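Local coordinates for protein D-alanyl-lipoteichoic acid synthetase (Streptococcus pneumoniae, PDB 3BMA) that probably takes part in lipoteichoic acid biosynthesis, in the D-alanylation of this cell-wall polymer, as a membrane-bound member of the DltD family, at residues C[98-104]-C[285-291]; C[116-122]-C[149-154]; C[324-330]-C[377-383]. The protein carries 1 engineered substitution. All blocks are in the same frame, centred on the assembly; numbering follows the deposited sequence.

The three contacts lie in one chain built around a parallel five-stranded sheet. Contact 1 joins the central strand 101-105 to its neighbour 291-296, at their N-terminal ends. Contact 3 lies beside it, with centres 14 Å apart, and packs the end of helix 311-326 against segment 377-383. The two touch: Tyr377 OH probably hydrogen-bonds to Val290 O, and Phe285 packs on Phe330. Contact 2 joins helices 118-124 and 141-153. Its centre is 25 Å from each of the others. Contact 2 is nested inside the loop closed by contact 1, and contact 3 follows. Contacts 1 and 3 belong to the sheet region, contact 2 to the mainly helical region between strands 101-105 and 291-296.

Contact 1: C[98-104]-C[285-291]; sequences ENKQVVY and FSKSKVN
Residues 98-101 run parallel beside 288-291, with one parallel bridge, Gln101-Asn291, where the sheet begins. Residues 285-287 belong to the end of helix 274-287. The CA register is Glu98-Ser288, Asn99-Lys289, Lys100-Val290 and Gln101-Asn291, 4.7 to 5.0 Å apart. Strand 101-104 is extended. Asn99 and Lys289 both have positive phi near 55°, at matched positions. Val290 N bonds back to Phe285 O (2.9 Å).

Three backbone hydrogen bonds cross between the segments. Asn99 N donates to Ser288 O (3.0 Å), Asn291 N to Lys100 O (2.8 Å), and Val102 N weakly to Asn291 O (3.4 Å). A water accepts from Asn99 ND2 (3.0 Å) and donates weakly to Lys289 O (3.4 Å).

Other polar groups are satisfied nearby. Ser288 OG bonds to Gln284 O, Val290 O accepts from Tyr377 OH, and Lys287 NZ forms a salt bridge with Asp140. Gln101 (m) and Asn291 (t) share one sheet face. Gln101 OE1 pairs with Arg42 and its NE2 with Phe367 O; Asn291 ND2 bonds to Thr372 O. Tyr104 OH bonds to Ser83.

On the other face, Val102 CG2 lies 3.7 Å from Phe285 CZ and 3.9 Å from Val290 CG2. The Phe285 edge points to the Tyr104 face in an offset edge-to-face pair (centroids 5.8 Å, planes 90°).

This is the start of two adjacent parallel strands in an alpha/beta sheet, consistent with the SGNH hydrolase clan. Main-chain bonds set the register and apolar packing joins helix to sheet. The charged pair across the segments, Glu98 OE2 to Lys289 NZ, is long (3.8 Å) and lies at the solvent-facing turn.

Contact 2: C[116-122]-C[149-154]; sequences YDPAAFQ and RLLQQF
Helices 118-122 and 149-153 cross steeply, with their axes 11.7 Å apart at closest approach and a signed crossing angle of -105°. Asp117 is at the N-cap position of the first helix. The nearest CA pair is Pro118-Gln153, at 6.5 Å.

Arg149 comes first on the second segment. One face of its guanidinium meets the edge of the Tyr116 ring, with NH2 3.2 Å from CE1. Its NH1 bonds to Gln152 OE1 (3.2 Å), and its NH2 forms a salt bridge with Asp277. Arg149 O accepts from a water (2.7 Å) that also donates to Tyr116 OH (2.7 Å).

Leu150 adds a loose apolar contact, CD2 to Phe121 CE2 (4.5 Å). Gln153 is the centre of the contact. With chi1 t and chi2 p, its amide reaches across the gap. OE1 accepts from Tyr116 OH (2.7 Å), and NE2 donates to Pro118 O (2.9 Å). Its CD also packs on Phe121 CD2 (3.6 Å).

Phe154 (chi1 m) is the first residue to leave the helix. Its CE1 meets the edge of the Phe121 ring at CE2 (3.9 Å), and its CE2 touches Gln122 CG (3.6 Å). Phe193 and Phe197 of a neighbouring subunit also pack on Phe154.

The contact is helix-helix packing within the mainly helical region between strands 101-105 and 291-296. A single glutamine amide, bonded at both ends, ties a helix start to a helix end, beside an aromatic patch that extends to another subunit.

Contact 3: C[324-330]-C[377-383]; sequences QLESQGF and YHLNERF
This is a hydrogen-bonded and aromatic contact between a helix C-terminus and an irregular segment, at the border of the parallel sheet. Segment 324-330 ends helix 311-326 and leads to strand 333-335, outermost in this chain's sheet. Segment 377-383 lies in the loop after helix 355-369.

The helix ends in a Schellman motif. Gly329 has positive phi (111°), Phe330 N bonds to Leu325 O (2.9 Å), and Gly329 N bonds weakly to Glu326 O (3.2 Å). A CB on Gly329 would clash with the preceding carbonyl and lie tight against Tyr377 CD1.

Gln328 holds the other segment twice. Its O accepts from His378 N (2.9 Å), and its OE1 from Asn380 N (2.9 Å). Its NE2 turns back to Gln324 O (2.7 Å).

The rings of Phe330 and Tyr377 form an offset stack (centroids 4.1 Å, planes 11°). Gln324 CG sits over the face of Phe383 in a CH-pi contact, 3.8 Å from the centroid. Ser327 OG, which bonds to Tyr323 O, lies at the ring edge, 3.5 Å from Phe383 CZ.

The Schellman C-cap on helix 311-326 leads through Phe330 to parallel strand 333-335 of an alpha/beta sheet, consistent with the SGNH hydrolase clan.

Contact 1: C[98-104]-C[285-291]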
loop_
_atom_site.group_PDB
_atom_site.type_symbol
_atom_site.label_atom_id
_atom_site.label_comp_id
_atom_site.label_asym_id
_atom_site.label_seq_id
_atom_site.Cartn_x
_atom_site.Cartn_y
_atom_site.Cartn_z
ATOM N N GLU C 98 28.706 8.345 -10.947
ATOM C CA GLU C 98 29.088 7.140 -11.696
ATOM C C GLU C 98 30.110 7.420 -12.803
ATOM O O GLU C 98 29.868 8.263 -13.675
ATOM C CB GLU C 98 27.836 6.474 -12.283
ATOM C CG GLU C 98 28.040 5.054 -12.818
ATOM C CD GLU C 98 27.947 3.980 -11.740
ATOM O OE1 GLU C 98 27.378 4.254 -10.660
ATOM O OE2 GLU C 98 28.437 2.852 -11.981
ATOM N N ASN C 99 31.242 6.711 -12.730
ATOM C CA ASN C 99 32.395 6.824 -13.652
ATOM C C ASN C 99 32.971 8.236 -13.791
ATOM O O ASN C 99 33.284 8.683 -14.900
ATOM C CB ASN C 99 32.081 6.252 -15.050
ATOM C CG ASN C 99 31.389 4.903 -15.002
ATOM O OD1 ASN C 99 30.237 4.781 -15.417
ATOM N ND2 ASN C 99 32.088 3.881 -14.512
ATOM N N LYS C 100 33.110 8.936 -12.670
ATOM C CA LYS C 100 33.521 10.334 -12.711
ATOM C C LYS C 100 34.692 10.688 -11.800
ATOM O O LYS C 100 35.054 9.929 -10.912
ATOM C CB LYS C 100 32.318 11.249 -12.463
ATOM C CG LYS C 100 31.832 11.910 -13.740
ATOM C CD LYS C 100 30.339 11.797 -13.923
ATOM C CE LYS C 100 29.956 12.167 -15.349
ATOM N NZ LYS C 100 28.530 11.861 -15.640
ATOM N N GLN C 101 35.303 11.840 -12.053
ATOM C CA GLN C 101 36.381 12.327 -11.202
ATOM C C GLN C 101 35.837 13.262 -10.128
ATOM O O GLN C 101 34.961 14.087 -10.402
ATOM C CB GLN C 101 37.448 13.041 -12.033
ATOM C CG GLN C 101 38.304 12.117 -12.888
ATOM C CD GLN C 101 39.422 12.857 -13.605
ATOM O OE1 GLN C 101 39.213 13.931 -14.171
ATOM N NE2 GLN C 101 40.617 12.281 -13.585
ATOM N N VAL C 102 36.344 13.112 -8.902
ATOM C CA VAL C 102 36.024 14.031 -7.799
ATOM C C VAL C 102 37.287 14.513 -7.052
ATOM O O VAL C 102 38.372 13.944 -7.211
ATOM C CB VAL C 102 35.005 13.423 -6.771
ATOM C CG1 VAL C 102 33.764 12.838 -7.460
ATOM C CG2 VAL C 102 35.660 12.385 -5.886
ATOM N N VAL C 103 37.127 15.576 -6.261
ATOM C CA VAL C 103 38.148 16.035 -5.314
ATOM C C VAL C 103 37.609 15.810 -3.903
ATOM O O VAL C 103 36.506 16.245 -3.581
ATOM C CB VAL C 103 38.489 17.540 -5.510
ATOM C CG1 VAL C 103 39.413 18.045 -4.402
ATOM C CG2 VAL C 103 39.117 17.771 -6.863
ATOM N N TYR C 104 38.380 15.117 -3.072
ATOM C CA TYR C 104 37.967 14.839 -1.704
ATOM C C TYR C 104 39.053 15.252 -0.713
ATOM O O TYR C 104 40.094 14.611 -0.627
ATOM C CB TYR C 104 37.618 13.354 -1.546
ATOM C CG TYR C 104 36.817 13.040 -0.306
ATOM C CD1 TYR C 104 35.426 13.122 -0.319
ATOM C CD2 TYR C 104 37.444 12.658 0.877
ATOM C CE1 TYR C 104 34.680 12.845 0.814
ATOM C CE2 TYR C 104 36.707 12.378 2.018
ATOM C CZ TYR C 104 35.325 12.470 1.975
ATOM O OH TYR C 104 34.588 12.201 3.097
ATOM N N PHE C 285 32.810 5.184 -3.463
ATOM C CA PHE C 285 33.720 5.474 -4.573
ATOM C C PHE C 285 34.034 4.229 -5.409
ATOM O O PHE C 285 34.169 4.312 -6.629
ATOM C CB PHE C 285 35.023 6.099 -4.058
ATOM C CG PHE C 285 34.905 7.556 -3.670
ATOM C CD1 PHE C 285 33.725 8.276 -3.888
ATOM C CD2 PHE C 285 35.997 8.223 -3.120
ATOM C CE1 PHE C 285 33.637 9.624 -3.549
ATOM C CE2 PHE C 285 35.917 9.573 -2.778
ATOM C CZ PHE C 285 34.735 10.272 -2.986
ATOM N N SER C 286 34.136 3.082 -4.743
ATOM C CA SER C 286 34.389 1.810 -5.408
ATOM C C SER C 286 33.170 1.303 -6.174
ATOM O O SER C 286 33.299 0.829 -7.305
ATOM C CB SER C 286 34.858 0.766 -4.388
ATOM O OG SER C 286 35.051 -0.505 -4.988
ATOM N N LYS C 287 31.996 1.399 -5.548
ATOM C CA LYS C 287 30.734 0.966 -6.150
ATOM C C LYS C 287 30.355 1.819 -7.356
ATOM O O LYS C 287 29.853 1.299 -8.352
ATOM C CB LYS C 287 29.602 1.030 -5.126
ATOM C CG LYS C 287 29.622 -0.047 -4.056
ATOM C CD LYS C 287 28.611 0.298 -2.976
ATOM C CE LYS C 287 28.449 -0.826 -1.979
ATOM N NZ LYS C 287 27.336 -0.546 -1.033
ATOM N N SER C 288 30.603 3.125 -7.255
ATOM C CA SER C 288 30.236 4.080 -8.303
ATOM C C SER C 288 31.331 4.256 -9.349
ATOM O O SER C 288 31.128 4.951 -10.345
ATOM C CB SER C 288 29.885 5.443 -7.696
ATOM O OG SER C 288 29.005 5.315 -6.595
ATOM N N LYS C 289 32.478 3.616 -9.112
ATOM C CA LYS C 289 33.672 3.704 -9.966
ATOM C C LYS C 289 34.162 5.141 -10.150
ATOM O O LYS C 289 34.498 5.543 -11.268
ATOM C CB LYS C 289 33.455 3.042 -11.344
ATOM C CG LYS C 289 32.973 1.600 -11.314
ATOM C CD LYS C 289 33.002 1.002 -12.710
ATOM C CE LYS C 289 32.206 -0.291 -12.778
ATOM N NZ LYS C 289 30.734 -0.050 -12.675
ATOM N N VAL C 290 34.189 5.920 -9.068
ATOM C CA VAL C 290 34.708 7.287 -9.179
ATOM C C VAL C 290 36.230 7.292 -9.023
ATOM O O VAL C 290 36.796 6.424 -8.352
ATOM C CB VAL C 290 33.991 8.352 -8.245
ATOM C CG1 VAL C 290 32.605 7.904 -7.819
ATOM C CG2 VAL C 290 34.826 8.722 -7.041
ATOM N N ASN C 291 36.882 8.242 -9.686
ATOM C CA ASN C 291 38.328 8.408 -9.599
ATOM C C ASN C 291 38.643 9.680 -8.821
ATOM O O ASN C 291 38.705 10.766 -9.394
ATOM C CB ASN C 291 38.953 8.442 -10.999
ATOM C CG ASN C 291 40.475 8.386 -10.975
ATOM O OD1 ASN C 291 41.091 7.978 -9.985
ATOM N ND2 ASN C 291 41.088 8.791 -12.080
HETATM O O HOH W 1 35.058 4.268 -14.381
#

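Contact 2: C[116-122]-C[149-154]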
loop_
_atom_site.group_PDB
_atom_site.type_symbol
_atom_site.label_atom_id
_atom_site.label_comp_id
_atom_site.label_asym_id
_atom_site.label_seq_id
_atom_site.Cartn_x
_atom_site.Cartn_y
_atom_site.Cartn_z
ATOM N N TYR C 116 33.129 13.621 14.489
ATOM C CA TYR C 116 32.388 14.782 13.990
ATOM C C TYR C 116 31.468 15.380 15.059
ATOM O O TYR C 116 31.049 14.690 15.996
ATOM C CB TYR C 116 31.590 14.432 12.715
ATOM C CG TYR C 116 30.335 13.622 12.974
ATOM C CD1 TYR C 116 30.368 12.230 12.987
ATOM C CD2 TYR C 116 29.115 14.250 13.222
ATOM C CE1 TYR C 116 29.221 11.489 13.242
ATOM C CE2 TYR C 116 27.979 13.516 13.482
ATOM C CZ TYR C 116 28.031 12.139 13.487
ATOM O OH TYR C 116 26.888 11.415 13.737
ATOM N N ASP C 117 31.158 16.661 14.878
ATOM C CA ASP C 117 30.272 17.427 15.745
ATOM C C ASP C 117 28.814 17.166 15.362
ATOM O O ASP C 117 28.392 17.538 14.261
ATOM C CB ASP C 117 30.611 18.919 15.602
ATOM C CG ASP C 117 29.783 19.820 16.506
ATOM O OD1 ASP C 117 29.266 19.365 17.548
ATOM O OD2 ASP C 117 29.668 21.015 16.164
ATOM N N PRO C 118 28.040 16.533 16.274
ATOM C CA PRO C 118 26.630 16.195 16.051
ATOM C C PRO C 118 25.735 17.404 15.757
ATOM O O PRO C 118 24.777 17.274 15.003
ATOM C CB PRO C 118 26.215 15.540 17.371
ATOM C CG PRO C 118 27.489 15.034 17.955
ATOM C CD PRO C 118 28.487 16.089 17.607
ATOM N N ALA C 119 26.053 18.556 16.344
ATOM C CA ALA C 119 25.332 19.801 16.082
ATOM C C ALA C 119 25.539 20.298 14.655
ATOM O O ALA C 119 24.646 20.915 14.077
ATOM C CB ALA C 119 25.741 20.881 17.091
ATOM N N ALA C 120 26.718 20.030 14.097
ATOM C CA ALA C 120 27.028 20.364 12.704
ATOM C C ALA C 120 26.330 19.430 11.712
ATOM O O ALA C 120 25.746 19.893 10.734
ATOM C CB ALA C 120 28.540 20.368 12.473
ATOM N N PHE C 121 26.388 18.125 11.981
ATOM C CA PHE C 121 25.747 17.090 11.148
ATOM C C PHE C 121 24.266 17.341 10.859
ATOM O O PHE C 121 23.823 17.161 9.725
ATOM C CB PHE C 121 25.909 15.712 11.805
ATOM C CG PHE C 121 25.434 14.556 10.953
ATOM C CD1 PHE C 121 26.320 13.889 10.116
ATOM C CD2 PHE C 121 24.110 14.114 11.008
ATOM C CE1 PHE C 121 25.894 12.825 9.328
ATOM C CE2 PHE C 121 23.677 13.047 10.226
ATOM C CZ PHE C 121 24.571 12.400 9.386
ATOM N N GLN C 122 23.523 17.740 11.896
ATOM C CA GLN C 122 22.073 17.958 11.860
ATOM C C GLN C 122 21.626 18.937 10.781
ATOM O O GLN C 122 20.526 18.816 10.234
ATOM C CB GLN C 122 21.604 18.506 13.208
ATOM C CG GLN C 122 21.544 17.497 14.330
ATOM C CD GLN C 122 21.369 18.132 15.700
ATOM O OE1 GLN C 122 21.130 17.435 16.686
ATOM N NE2 GLN C 122 21.485 19.456 15.768
ATOM N N ARG C 149 25.570 4.506 12.909
ATOM C CA ARG C 149 25.977 5.895 13.111
ATOM C C ARG C 149 24.796 6.857 13.139
ATOM O O ARG C 149 24.842 7.862 13.844
ATOM C CB ARG C 149 26.986 6.330 12.049
ATOM C CG ARG C 149 28.325 5.639 12.168
ATOM C CD ARG C 149 29.088 6.098 13.392
ATOM N NE ARG C 149 29.928 7.256 13.108
ATOM C CZ ARG C 149 30.487 8.017 14.042
ATOM N NH1 ARG C 149 30.293 7.751 15.327
ATOM N NH2 ARG C 149 31.243 9.046 13.692
ATOM N N LEU C 150 23.744 6.539 12.382
ATOM C CA LEU C 150 22.521 7.345 12.363
ATOM C C LEU C 150 21.750 7.286 13.678
ATOM O O LEU C 150 21.277 8.311 14.167
ATOM C CB LEU C 150 21.610 6.945 11.199
ATOM C CG LEU C 150 21.606 7.835 9.955
ATOM C CD1 LEU C 150 20.617 7.285 8.948
ATOM C CD2 LEU C 150 21.264 9.272 10.296
ATOM N N LEU C 151 21.646 6.089 14.251
ATOM C CA LEU C 151 20.965 5.889 15.533
ATOM C C LEU C 151 21.756 6.431 16.725
ATOM O O LEU C 151 21.185 6.682 17.784
ATOM C CB LEU C 151 20.633 4.410 15.744
ATOM C CG LEU C 151 19.536 3.815 14.856
ATOM C CD1 LEU C 151 19.669 2.312 14.785
ATOM C CD2 LEU C 151 18.142 4.209 15.331
ATOM N N GLN C 152 23.068 6.591 16.556
ATOM C CA GLN C 152 23.893 7.276 17.543
ATOM C C GLN C 152 23.622 8.777 17.484
ATOM O O GLN C 152 23.544 9.442 18.518
ATOM C CB GLN C 152 25.376 7.003 17.295
ATOM C CG GLN C 152 25.879 5.679 17.847
ATOM C CD GLN C 152 27.267 5.313 17.344
ATOM O OE1 GLN C 152 28.002 6.157 16.831
ATOM N NE2 GLN C 152 27.629 4.043 17.487
ATOM N N GLN C 153 23.473 9.290 16.262
ATOM C CA GLN C 153 23.227 10.709 16.002
ATOM C C GLN C 153 21.802 11.102 16.369
ATOM O O GLN C 153 21.591 12.041 17.132
ATOM C CB GLN C 153 23.496 11.023 14.525
ATOM C CG GLN C 153 23.062 12.410 14.069
ATOM C CD GLN C 153 23.996 13.508 14.520
ATOM O OE1 GLN C 153 25.184 13.282 14.726
ATOM N NE2 GLN C 153 23.464 14.704 14.676
ATOM N N PHE C 154 20.832 10.390 15.801
ATOM C CA PHE C 154 19.423 10.612 16.098
ATOM C C PHE C 154 18.824 9.341 16.694
ATOM O O PHE C 154 18.334 8.489 15.946
ATOM C CB PHE C 154 18.634 10.951 14.834
ATOM C CG PHE C 154 19.212 12.061 13.999
ATOM C CD1 PHE C 154 19.647 11.807 12.700
ATOM C CD2 PHE C 154 19.274 13.363 14.481
ATOM C CE1 PHE C 154 20.153 12.826 11.906
ATOM C CE2 PHE C 154 19.784 14.391 13.690
ATOM C CZ PHE C 154 20.223 14.123 12.404
HETATM O O HOH W 2 27.014 8.996 15.033
#

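Contact 3: C[324-330]-C[377-383]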
loop_
_atom_site.group_PDB
_atom_site.type_symbol
_atom_site.label_atom_id
_atom_site.label_comp_id
_atom_site.label_asym_id
_atom_site.label_seq_id
_atom_site.Cartn_x
_atom_site.Cartn_y
_atom_site.Cartn_z
ATOM N N GLN C 324 45.027 3.383 4.517
ATOM C CA GLN C 324 43.623 3.052 4.256
ATOM C C GLN C 324 43.255 3.289 2.792
ATOM O O GLN C 324 42.554 2.481 2.181
ATOM C CB GLN C 324 42.702 3.859 5.173
ATOM C CG GLN C 324 41.256 3.360 5.190
ATOM C CD GLN C 324 40.399 4.023 6.254
ATOM O OE1 GLN C 324 40.863 4.883 7.008
ATOM N NE2 GLN C 324 39.137 3.620 6.320
ATOM N N LEU C 325 43.748 4.391 2.237
ATOM C CA LEU C 325 43.532 4.717 0.834
ATOM C C LEU C 325 44.299 3.770 -0.088
ATOM O O LEU C 325 43.692 3.063 -0.895
ATOM C CB LEU C 325 43.931 6.169 0.546
ATOM C CG LEU C 325 43.346 7.308 1.385
ATOM C CD1 LEU C 325 43.893 8.648 0.907
ATOM C CD2 LEU C 325 41.827 7.308 1.345
ATOM N N GLU C 326 45.623 3.740 0.067
ATOM C CA GLU C 326 46.517 3.048 -0.870
ATOM C C GLU C 326 46.448 1.526 -0.849
ATOM O O GLU C 326 46.623 0.897 -1.893
ATOM C CB GLU C 326 47.961 3.523 -0.701
ATOM C CG GLU C 326 48.208 4.879 -1.327
ATOM C CD GLU C 326 49.574 5.451 -1.013
ATOM O OE1 GLU C 326 49.923 5.572 0.182
ATOM O OE2 GLU C 326 50.295 5.799 -1.972
ATOM N N SER C 327 46.178 0.933 0.314
ATOM C CA SER C 327 46.053 -0.528 0.407
ATOM C C SER C 327 44.772 -1.037 -0.248
ATOM O O SER C 327 44.596 -2.240 -0.436
ATOM C CB SER C 327 46.140 -1.018 1.857
ATOM O OG SER C 327 44.977 -0.684 2.589
ATOM N N GLN C 328 43.889 -0.106 -0.594
ATOM C CA GLN C 328 42.623 -0.424 -1.231
ATOM C C GLN C 328 42.601 0.017 -2.693
ATOM O O GLN C 328 41.664 -0.292 -3.421
ATOM C CB GLN C 328 41.475 0.221 -0.460
ATOM C CG GLN C 328 41.223 -0.401 0.898
ATOM C CD GLN C 328 40.000 0.172 1.580
ATOM O OE1 GLN C 328 38.970 -0.493 1.682
ATOM N NE2 GLN C 328 40.105 1.413 2.049
ATOM N N GLY C 329 43.633 0.746 -3.110
ATOM C CA GLY C 329 43.808 1.109 -4.509
ATOM C C GLY C 329 43.631 2.582 -4.820
ATOM O O GLY C 329 43.586 2.961 -5.988
ATOM N N PHE C 330 43.523 3.408 -3.781
ATOM C CA PHE C 330 43.331 4.847 -3.947
ATOM C C PHE C 330 44.699 5.501 -3.839
ATOM O O PHE C 330 45.217 5.684 -2.735
ATOM C CB PHE C 330 42.385 5.416 -2.875
ATOM C CG PHE C 330 40.967 4.909 -2.965
ATOM C CD1 PHE C 330 40.028 5.568 -3.755
ATOM C CD2 PHE C 330 40.566 3.788 -2.241
ATOM C CE1 PHE C 330 38.712 5.106 -3.843
ATOM C CE2 PHE C 330 39.254 3.320 -2.321
ATOM C CZ PHE C 330 38.327 3.982 -3.121
ATOM N N TYR C 377 39.462 -1.259 -7.388
ATOM C CA TYR C 377 39.762 -1.145 -5.966
ATOM C C TYR C 377 39.565 -2.483 -5.260
ATOM O O TYR C 377 38.714 -3.281 -5.653
ATOM C CB TYR C 377 38.899 -0.067 -5.304
ATOM C CG TYR C 377 38.944 1.297 -5.970
ATOM C CD1 TYR C 377 40.105 2.067 -5.964
ATOM C CD2 TYR C 377 37.813 1.820 -6.590
ATOM C CE1 TYR C 377 40.136 3.328 -6.577
ATOM C CE2 TYR C 377 37.832 3.074 -7.196
ATOM C CZ TYR C 377 38.993 3.821 -7.183
ATOM O OH TYR C 377 39.007 5.056 -7.788
ATOM N N HIS C 378 40.359 -2.721 -4.222
ATOM C CA HIS C 378 40.253 -3.939 -3.428
ATOM C C HIS C 378 39.928 -3.581 -1.979
ATOM O O HIS C 378 40.824 -3.342 -1.163
ATOM C CB HIS C 378 41.541 -4.767 -3.537
ATOM C CG HIS C 378 41.826 -5.259 -4.923
ATOM N ND1 HIS C 378 42.393 -4.462 -5.895
ATOM C CD2 HIS C 378 41.614 -6.465 -5.502
ATOM C CE1 HIS C 378 42.520 -5.156 -7.013
ATOM N NE2 HIS C 378 42.056 -6.375 -6.800
ATOM N N LEU C 379 38.631 -3.543 -1.674
ATOM C CA LEU C 379 38.137 -3.030 -0.397
ATOM C C LEU C 379 38.402 -3.951 0.790
ATOM O O LEU C 379 38.205 -5.165 0.709
ATOM C CB LEU C 379 36.637 -2.715 -0.479
ATOM C CG LEU C 379 36.163 -1.552 -1.357
ATOM C CD1 LEU C 379 34.641 -1.525 -1.389
ATOM C CD2 LEU C 379 36.708 -0.209 -0.886
ATOM N N ASN C 380 38.853 -3.352 1.888
ATOM C CA ASN C 380 39.045 -4.066 3.142
ATOM C C ASN C 380 37.983 -3.631 4.142
ATOM O O ASN C 380 37.868 -2.445 4.467
ATOM C CB ASN C 380 40.457 -3.835 3.693
ATOM C CG ASN C 380 40.803 -4.759 4.860
ATOM O OD1 ASN C 380 41.660 -4.433 5.681
ATOM N ND2 ASN C 380 40.151 -5.915 4.932
ATOM N N GLU C 381 37.225 -4.610 4.629
ATOM C CA GLU C 381 36.097 -4.358 5.516
ATOM C C GLU C 381 36.529 -4.200 6.977
ATOM O O GLU C 381 35.730 -3.812 7.831
ATOM C CB GLU C 381 35.066 -5.480 5.369
ATOM C CG GLU C 381 33.641 -4.996 5.133
ATOM C CD GLU C 381 33.307 -4.771 3.657
ATOM O OE1 GLU C 381 33.987 -3.964 2.982
ATOM O OE2 GLU C 381 32.338 -5.396 3.175
ATOM N N ARG C 382 37.799 -4.495 7.256
ATOM C CA ARG C 382 38.363 -4.335 8.599
ATOM C C ARG C 382 38.591 -2.863 8.956
ATOM O O ARG C 382 38.835 -2.531 10.116
ATOM C CB ARG C 382 39.659 -5.140 8.747
ATOM C CG ARG C 382 39.434 -6.606 9.084
ATOM C CD ARG C 382 40.646 -7.458 8.744
ATOM N NE ARG C 382 40.374 -8.883 8.937
ATOM C CZ ARG C 382 41.174 -9.872 8.540
ATOM N NH1 ARG C 382 42.317 -9.610 7.915
ATOM N NH2 ARG C 382 40.828 -11.133 8.768
ATOM N N PHE C 383 38.492 -1.985 7.958
ATOM C CA PHE C 383 38.558 -0.544 8.177
ATOM C C PHE C 383 37.263 0.017 8.775
ATOM O O PHE C 383 37.237 1.159 9.237
ATOM C CB PHE C 383 38.906 0.191 6.879
ATOM C CG PHE C 383 40.303 -0.068 6.376
ATOM C CD1 PHE C 383 40.537 -0.285 5.025
ATOM C CD2 PHE C 383 41.384 -0.090 7.248
ATOM C CE1 PHE C 383 41.825 -0.516 4.554
ATOM C CE2 PHE C 383 42.673 -0.320 6.786
ATOM C CZ PHE C 383 42.892 -0.535 5.438
#